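Local coordinates for prephenate dehydratase:Amino acid-binding ACT (Brucella abortus, PDB 6VH5), which probably catalyses the conversion of prephenate to 3-phenylpyruvate, with loss of carbon dioxide and water, in phenylalanine biosynthesis, and binds phenylalanine, at residues I27-E32 against T39-M44; A33-D38 against D149-A154; P54-A59 against M72-N77. One frame throughout, in Å; residues are numbered along the deposited sequence.

Contact 1: residues I27-E32 against T39-M44; sequences ISFQGE and TACRNM
Segment I27-E32, strand as far as Q30, passes the helix at T39-M44 most closely where the CA atoms of I27 and C41 stand 7.1 Å apart, a gap small enough for a single cysteine side chain to span. C41 is the one helix residue of the pair of segments that does so, and it meets two residues spaced by two along the strand, I27 and F29. Its sulfur lies anti to its own carbonyl carbon (chi1 -62°), a rotation that sets SG between them. On the I27 side SG touches the longer branch of the isoleucine alongside, 3.8 Å from I27 CG1 and 3.9 Å from I27 CD1, while I27 CG2, the short branch, rests 4.0 Å from C41 CB. F29 meets the sulfur through CB, 4.0 Å from C41 SG. Beyond CB the phenyl ring turns its edge, in plane, to E32 C; the sulfur sees the ring obliquely, C41 SG lying 5.2 Å from the F29 ring centroid in a cysteine sulfur-aromatic contact. S28, between the two, points away and bonds through OG to A59 O. The contact is wholly apolar and buried, with M72 and P50 also against C41. It illustrates how a helix docks on its own preceding strand in a beta-alpha-beta unit, here strand 26-30, helix 36-44 and strand 49-53 of the prephenate dehydratase domain.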
loop_
_atom_site.group_PDB
_atom_site.type_symbol
_atom_site.label_atom_id
_atom_site.label_comp_id
_atom_site.label_asym_id
_atom_site.label_seq_id
_atom_site.Cartn_x
_atom_site.Cartn_y
_atom_site.Cartn_z
ATOM N N ILE A 27 9.080 21.907 -2.019
ATOM C CA ILE A 27 8.879 20.594 -1.428
ATOM C C ILE A 27 7.871 19.838 -2.278
ATOM O O ILE A 27 6.714 20.262 -2.409
ATOM C CB ILE A 27 8.425 20.677 0.038
ATOM C CG1 ILE A 27 8.000 19.286 0.530
ATOM C CG2 ILE A 27 7.353 21.736 0.225
ATOM C CD1 ILE A 27 7.995 19.142 2.042
ATOM N N SER A 28 8.307 18.728 -2.868
ATOM C CA SER A 28 7.429 17.976 -3.753
ATOM C C SER A 28 6.433 17.129 -2.967
ATOM O O SER A 28 6.725 16.630 -1.876
ATOM C CB SER A 28 8.249 17.084 -4.680
ATOM O OG SER A 28 9.063 16.196 -3.940
ATOM N N PHE A 29 5.244 16.963 -3.544
ATOM C CA PHE A 29 4.257 16.036 -3.009
ATOM C C PHE A 29 3.491 15.424 -4.172
ATOM O O PHE A 29 3.401 16.008 -5.257
ATOM C CB PHE A 29 3.291 16.735 -2.042
ATOM C CG PHE A 29 2.339 17.697 -2.722
ATOM C CD1 PHE A 29 1.062 17.293 -3.093
ATOM C CD2 PHE A 29 2.723 19.003 -2.996
ATOM C CE1 PHE A 29 0.185 18.176 -3.725
ATOM C CE2 PHE A 29 1.852 19.889 -3.622
ATOM C CZ PHE A 29 0.580 19.475 -3.985
ATOM N N GLN A 30 2.900 14.256 -3.926
ATOM C CA GLN A 30 2.073 13.591 -4.922
ATOM C C GLN A 30 0.636 14.072 -4.772
ATOM O O GLN A 30 0.059 13.984 -3.682
ATOM C CB GLN A 30 2.148 12.069 -4.766
ATOM C CG GLN A 30 1.372 11.256 -5.811
ATOM C CD GLN A 30 -0.146 11.213 -5.548
ATOM O OE1 GLN A 30 -0.592 11.129 -4.403
ATOM N NE2 GLN A 30 -0.936 11.287 -6.619
ATOM N N GLY A 31 0.058 14.570 -5.876
ATOM C CA GLY A 31 -1.330 14.957 -5.986
ATOM C C GLY A 31 -1.493 16.330 -6.615
ATOM O O GLY A 31 -0.561 16.903 -7.194
ATOM N N GLU A 32 -2.713 16.847 -6.538
ATOM C CA GLU A 32 -3.047 18.183 -7.004
ATOM C C GLU A 32 -2.983 19.153 -5.833
ATOM O O GLU A 32 -3.088 18.764 -4.667
ATOM C CB GLU A 32 -4.450 18.207 -7.603
ATOM C CG GLU A 32 -4.698 17.150 -8.643
ATOM C CD GLU A 32 -5.980 17.395 -9.398
ATOM O OE1 GLU A 32 -6.514 18.523 -9.308
ATOM O OE2 GLU A 32 -6.459 16.455 -10.067
ATOM N N THR A 39 -1.458 19.837 2.401
ATOM C CA THR A 39 -1.718 20.307 3.760
ATOM C C THR A 39 -0.546 19.995 4.685
ATOM O O THR A 39 -0.114 20.851 5.468
ATOM C CB THR A 39 -2.997 19.655 4.294
ATOM O OG1 THR A 39 -4.088 19.947 3.412
ATOM C CG2 THR A 39 -3.326 20.140 5.713
ATOM N N ALA A 40 0.007 18.789 4.582
ATOM C CA ALA A 40 1.160 18.443 5.409
ATOM C C ALA A 40 2.353 19.354 5.109
ATOM O O ALA A 40 2.994 19.870 6.033
ATOM C CB ALA A 40 1.519 16.971 5.209
ATOM N N CYS A 41 2.639 19.602 3.825
ATOM C CA CYS A 41 3.753 20.485 3.470
ATOM C C CYS A 41 3.582 21.860 4.107
ATOM O O CYS A 41 4.528 22.421 4.672
ATOM C CB CYS A 41 3.863 20.633 1.948
ATOM S SG CYS A 41 4.212 19.151 0.970
ATOM N N ARG A 42 2.366 22.417 4.028
ATOM C CA ARG A 42 2.138 23.765 4.536
ATOM C C ARG A 42 2.149 23.808 6.056
ATOM O O ARG A 42 2.607 24.798 6.641
ATOM C CB ARG A 42 0.813 24.317 4.002
ATOM C CG ARG A 42 0.807 24.635 2.516
ATOM C CD ARG A 42 -0.615 24.875 2.051
ATOM N NE ARG A 42 -0.722 24.952 0.601
ATOM C CZ ARG A 42 -0.889 26.084 -0.076
ATOM N NH1 ARG A 42 -0.997 27.241 0.572
ATOM N NH2 ARG A 42 -0.973 26.054 -1.398
ATOM N N ASN A 43 1.657 22.753 6.713
ATOM C CA ASN A 43 1.648 22.752 8.171
ATOM C C ASN A 43 3.058 22.627 8.721
ATOM O O ASN A 43 3.435 23.341 9.660
ATOM C CB ASN A 43 0.791 21.604 8.708
ATOM C CG ASN A 43 -0.679 21.765 8.382
ATOM O OD1 ASN A 43 -1.103 22.776 7.805
ATOM N ND2 ASN A 43 -1.473 20.777 8.782
ATOM N N MET A 44 3.861 21.740 8.137
ATOM C CA MET A 44 5.175 21.443 8.693
ATOM C C MET A 44 6.250 22.392 8.194
ATOM O O MET A 44 7.140 22.772 8.964
ATOM C CB MET A 44 5.571 20.005 8.366
ATOM C CG MET A 44 6.792 19.548 9.125
ATOM S SD MET A 44 7.087 17.782 8.948
ATOM C CE MET A 44 8.540 17.606 9.984
#

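Contact 2: residues A33-D38 against D149-A154; sequences AGANSD and DTAGAA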
loop_
_atom_site.group_PDB
_atom_site.type_symbol
_atom_site.label_atom_id
_atom_site.label_comp_id
_atom_site.label_asym_id
_atom_site.label_seq_id
_atom_site.Cartn_x
_atom_site.Cartn_y
_atom_site.Cartn_z
ATOM N N ALA A 33 -2.867 20.436 -6.159
ATOM C CA ALA A 33 -2.917 21.471 -5.134
ATOM C C ALA A 33 -4.192 21.340 -4.296
ATOM O O ALA A 33 -5.271 21.034 -4.811
ATOM C CB ALA A 33 -2.858 22.855 -5.796
ATOM N N GLY A 34 -4.058 21.535 -2.988
ATOM C CA GLY A 34 -5.190 21.397 -2.097
ATOM C C GLY A 34 -5.345 20.029 -1.476
ATOM O O GLY A 34 -6.272 19.828 -0.687
ATOM N N ALA A 35 -4.474 19.081 -1.816
ATOM C CA ALA A 35 -4.567 17.728 -1.296
ATOM C C ALA A 35 -4.143 17.681 0.171
ATOM O O ALA A 35 -3.702 18.672 0.758
ATOM C CB ALA A 35 -3.698 16.781 -2.122
ATOM N N ASN A 36 -4.313 16.501 0.773
ATOM C CA ASN A 36 -3.825 16.293 2.131
ATOM C C ASN A 36 -2.296 16.346 2.183
ATOM O O ASN A 36 -1.722 16.827 3.171
ATOM C CB ASN A 36 -4.346 14.961 2.686
ATOM C CG ASN A 36 -5.822 15.012 3.059
ATOM O OD1 ASN A 36 -6.288 15.968 3.685
ATOM N ND2 ASN A 36 -6.561 13.967 2.698
ATOM N N SER A 37 -1.619 15.838 1.143
ATOM C CA SER A 37 -0.156 15.944 1.079
ATOM C C SER A 37 0.292 17.400 1.074
ATOM O O SER A 37 1.271 17.760 1.740
ATOM C CB SER A 37 0.382 15.238 -0.168
ATOM O OG SER A 37 0.309 13.830 -0.054
ATOM N N ASP A 38 -0.418 18.247 0.323
ATOM C CA ASP A 38 -0.163 19.685 0.330
ATOM C C ASP A 38 -0.396 20.276 1.719
ATOM O O ASP A 38 0.382 21.118 2.183
ATOM C CB ASP A 38 -1.059 20.350 -0.725
ATOM C CG ASP A 38 -0.771 21.836 -0.933
ATOM O OD1 ASP A 38 0.160 22.398 -0.323
ATOM O OD2 ASP A 38 -1.517 22.455 -1.715
ATOM N N ASP A 149 -9.405 12.562 -8.439
ATOM C CA ASP A 149 -8.633 13.053 -7.305
ATOM C C ASP A 149 -9.557 13.878 -6.423
ATOM O O ASP A 149 -10.467 14.541 -6.917
ATOM C CB ASP A 149 -7.424 13.887 -7.791
ATOM C CG ASP A 149 -6.548 14.413 -6.655
ATOM O OD1 ASP A 149 -7.045 15.234 -5.855
ATOM O OD2 ASP A 149 -5.351 14.030 -6.581
ATOM N N THR A 150 -9.341 13.807 -5.111
ATOM C CA THR A 150 -10.219 14.509 -4.181
ATOM C C THR A 150 -10.112 16.026 -4.343
ATOM O O THR A 150 -11.121 16.714 -4.527
ATOM C CB THR A 150 -9.898 14.075 -2.755
ATOM O OG1 THR A 150 -10.392 12.743 -2.554
ATOM C CG2 THR A 150 -10.563 14.986 -1.778
ATOM N N ALA A 151 -8.895 16.569 -4.272
ATOM C CA ALA A 151 -8.712 17.998 -4.520
ATOM C C ALA A 151 -9.184 18.386 -5.916
ATOM O O ALA A 151 -9.669 19.507 -6.118
ATOM C CB ALA A 151 -7.240 18.380 -4.337
ATOM N N GLY A 152 -9.049 17.475 -6.887
ATOM C CA GLY A 152 -9.564 17.740 -8.216
ATOM C C GLY A 152 -11.066 17.941 -8.238
ATOM O O GLY A 152 -11.573 18.763 -9.002
ATOM N N ALA A 153 -11.790 17.226 -7.379
ATOM C CA ALA A 153 -13.234 17.399 -7.294
ATOM C C ALA A 153 -13.591 18.817 -6.880
ATOM O O ALA A 153 -14.543 19.405 -7.411
ATOM C CB ALA A 153 -13.826 16.386 -6.313
ATOM N N ALA A 154 -12.833 19.395 -5.944
ATOM C CA ALA A 154 -13.049 20.797 -5.605
ATOM C C ALA A 154 -12.736 21.704 -6.791
ATOM O O ALA A 154 -13.499 22.632 -7.090
ATOM C CB ALA A 154 -12.210 21.187 -4.391
#
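G34 N donates to D38 OD2 at 3.0 Å, and the bond is nearly straight, with an N-H...acceptor angle of 172°. The oxygen receives it on its anti lone pair, the one turned away from D38 OD1, and D38 OD1 in turn is held in a salt bridge by R42 NE. Gripped at both oxygens, the carboxylate is fixed in rotation and ties the loop at A33-A35 back to the first turn of the helix whose N-cap position A35 occupies. D38 is buried, and this pairing with R42 probably keeps it ionised. What the loop presents to the other segment is mostly main chain, and a single methyl meets it. A151 CB lies 3.3 Å from A33 O, a tight carbon-to-oxygen approach, then 3.8 Å from G34 C and 3.8 Å from A35 N, so it sits against two consecutive peptide groups. The methyl of A35 flanks it more loosely, its CB 4.5 Å from A151 CB. The two helices belong to different lobes: helix 36-44 packs on the sheet containing strand 26-30, helix 150-160 on the one containing strand 165-169. Such a meeting of helix starts between two alpha/beta lobes is consistent with the type 2 periplasmic-binding-protein fold to which prephenate dehydratase domains are related, where the active site lies in the cleft; the side chain of T194, predicted to be essential for activity, is about 10 Å from that of A35. D149 caps the partner helix by accepting from G152 N, 3.2 Å from D149 OD1, with the donor on the anti side and 33° out of the carboxylate plane. Beyond the methyl, N36 and T150 both pack on P170.

Contact 3: residues P54-A59 against M72-N77; sequences PTFEDA and MIPIEN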
loop_
_atom_site.group_PDB
_atom_site.type_symbol
_atom_site.label_atom_id
_atom_site.label_comp_id
_atom_site.label_asym_id
_atom_site.label_seq_id
_atom_site.Cartn_x
_atom_site.Cartn_y
_atom_site.Cartn_z
ATOM N N PRO A 54 2.470 14.303 -10.276
ATOM C CA PRO A 54 1.355 13.367 -10.492
ATOM C C PRO A 54 1.523 12.041 -9.770
ATOM O O PRO A 54 0.514 11.443 -9.377
ATOM C CB PRO A 54 1.315 13.205 -12.021
ATOM C CG PRO A 54 2.648 13.661 -12.510
ATOM C CD PRO A 54 3.145 14.684 -11.529
ATOM N N THR A 55 2.749 11.567 -9.563
ATOM C CA THR A 55 2.989 10.294 -8.897
ATOM C C THR A 55 4.043 10.445 -7.807
ATOM O O THR A 55 4.786 11.433 -7.766
ATOM C CB THR A 55 3.443 9.200 -9.875
ATOM O OG1 THR A 55 4.759 9.503 -10.356
ATOM C CG2 THR A 55 2.476 9.053 -11.023
ATOM N N PHE A 56 4.081 9.442 -6.912
ATOM C CA PHE A 56 5.107 9.387 -5.873
ATOM C C PHE A 56 6.497 9.389 -6.488
ATOM O O PHE A 56 7.400 10.094 -6.023
ATOM C CB PHE A 56 4.954 8.120 -5.024
ATOM C CG PHE A 56 3.685 8.046 -4.229
ATOM C CD1 PHE A 56 3.358 9.032 -3.317
ATOM C CD2 PHE A 56 2.848 6.951 -4.353
ATOM C CE1 PHE A 56 2.202 8.952 -2.587
ATOM C CE2 PHE A 56 1.696 6.860 -3.616
ATOM C CZ PHE A 56 1.369 7.863 -2.735
ATOM N N GLU A 57 6.688 8.568 -7.523
ATOM C CA GLU A 57 7.972 8.493 -8.208
ATOM C C GLU A 57 8.405 9.864 -8.710
ATOM O O GLU A 57 9.557 10.265 -8.511
ATOM C CB GLU A 57 7.883 7.474 -9.348
ATOM C CG GLU A 57 7.710 6.035 -8.860
ATOM C CD GLU A 57 6.273 5.676 -8.440
ATOM O OE1 GLU A 57 6.065 4.517 -8.007
ATOM O OE2 GLU A 57 5.367 6.547 -8.507
ATOM N N ASP A 58 7.476 10.622 -9.305
ATOM C CA ASP A 58 7.795 11.979 -9.739
ATOM C C ASP A 58 8.156 12.861 -8.551
ATOM O O ASP A 58 9.034 13.729 -8.656
ATOM C CB ASP A 58 6.618 12.583 -10.504
ATOM C CG ASP A 58 6.423 11.962 -11.875
ATOM O OD1 ASP A 58 7.434 11.614 -12.536
ATOM O OD2 ASP A 58 5.245 11.822 -12.284
ATOM N N ALA A 59 7.471 12.671 -7.418
ATOM C CA ALA A 59 7.840 13.398 -6.210
ATOM C C ALA A 59 9.239 13.011 -5.733
ATOM O O ALA A 59 9.962 13.853 -5.191
ATOM C CB ALA A 59 6.803 13.160 -5.109
ATOM N N MET A 72 7.461 15.212 0.505
ATOM C CA MET A 72 6.518 14.844 1.557
ATOM C C MET A 72 5.719 13.636 1.077
ATOM O O MET A 72 4.827 13.773 0.232
ATOM C CB MET A 72 5.608 16.023 1.901
ATOM C CG MET A 72 4.598 15.742 3.008
ATOM S SD MET A 72 5.245 15.726 4.704
ATOM C CE MET A 72 5.520 17.471 4.993
ATOM N N ILE A 73 6.013 12.468 1.641
ATOM C CA ILE A 73 5.523 11.191 1.139
ATOM C C ILE A 73 4.702 10.501 2.222
ATOM O O ILE A 73 5.193 10.302 3.334
ATOM C CB ILE A 73 6.665 10.268 0.687
ATOM C CG1 ILE A 73 7.539 10.967 -0.365
ATOM C CG2 ILE A 73 6.095 8.930 0.216
ATOM C CD1 ILE A 73 6.784 11.432 -1.586
ATOM N N PRO A 74 3.453 10.126 1.949
ATOM C CA PRO A 74 2.688 9.334 2.918
ATOM C C PRO A 74 3.112 7.875 2.894
ATOM O O PRO A 74 3.349 7.295 1.830
ATOM C CB PRO A 74 1.240 9.495 2.433
ATOM C CG PRO A 74 1.366 9.738 0.966
ATOM C CD PRO A 74 2.637 10.533 0.790
ATOM N N ILE A 75 3.229 7.282 4.083
ATOM C CA ILE A 75 3.597 5.873 4.174
ATOM C C ILE A 75 2.653 5.060 5.041
ATOM O O ILE A 75 2.629 3.823 4.919
ATOM C CB ILE A 75 5.052 5.708 4.660
ATOM C CG1 ILE A 75 5.227 6.265 6.069
ATOM C CG2 ILE A 75 6.013 6.415 3.681
ATOM C CD1 ILE A 75 6.497 5.771 6.733
ATOM N N GLU A 76 1.860 5.675 5.913
ATOM C CA GLU A 76 0.870 4.956 6.703
ATOM C C GLU A 76 -0.434 5.738 6.701
ATOM O O GLU A 76 -0.427 6.967 6.813
ATOM C CB GLU A 76 1.332 4.743 8.146
ATOM C CG GLU A 76 2.528 3.837 8.280
ATOM C CD GLU A 76 3.140 3.893 9.659
ATOM O OE1 GLU A 76 2.443 4.328 10.593
ATOM O OE2 GLU A 76 4.332 3.551 9.796
ATOM N N ASN A 77 -1.547 5.022 6.539
ATOM C CA ASN A 77 -2.880 5.597 6.692
ATOM C C ASN A 77 -3.784 4.621 7.426
ATOM O O ASN A 77 -3.856 3.445 7.057
ATOM C CB ASN A 77 -3.510 5.945 5.345
ATOM C CG ASN A 77 -4.956 6.361 5.498
ATOM O OD1 ASN A 77 -5.875 5.568 5.268
ATOM N ND2 ASN A 77 -5.165 7.599 5.921
#
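F56 reaches over from the first turn of helix 56-64 to lay one corner of its ring on the pyrrolidine of P74 in the strand at M72-N77. The meeting is oblique: F56 CE1 is 3.7 Å from P74 CG and 3.8 Å from P74 CD, with F56 CZ a little farther from the same CG. Turned anti to its carbonyl carbon (chi1 -65°), the phenylalanine stretches beyond the helix flank and leaves a hollow between its ring and the small methyl of A59, one turn on. I73 is the bump that fits there. Its CD1 reaches A59 CB at 3.9 Å, while its CG2 leans on the ring more loosely, 4.5 Å from F56 CD1. A84 closes in on both F56 and I73. T55 is the N-cap of the helix, its OG1 accepting from D58 N at 3.1 Å. On the strand's other side M72 turns to A40 and C41. P74 also packs on T194, predicted to be essential for activity, and N77 ND2 bonds T194 OG1. This packing of helix 56-64 on strand 70-77 is that of a parallel beta-alpha-beta crossover from strand 49-53, its final strand leading to the presumed active site.

Contacts 1 and 3 are buried packing on one mixed sheet, whereas contact 2 is only partly buried and bridges two lobes. Strands 26-30 and 70-77 are neighbours, joined by the bond from M72 N to S28 O, and the helices of contacts 1 and 3 pack against opposite faces of that sheet. Contacts 1 and 2 share helix 36-44: its body docks on the sheet in contact 1, while the loop leading into it meets the second lobe in contact 2. Chemistry follows place. Branched, aromatic and sulfur-bearing side chains serve the sheet faces; at the lobe junction a methyl meets main chain, with carboxylates shaping the loop and helix start.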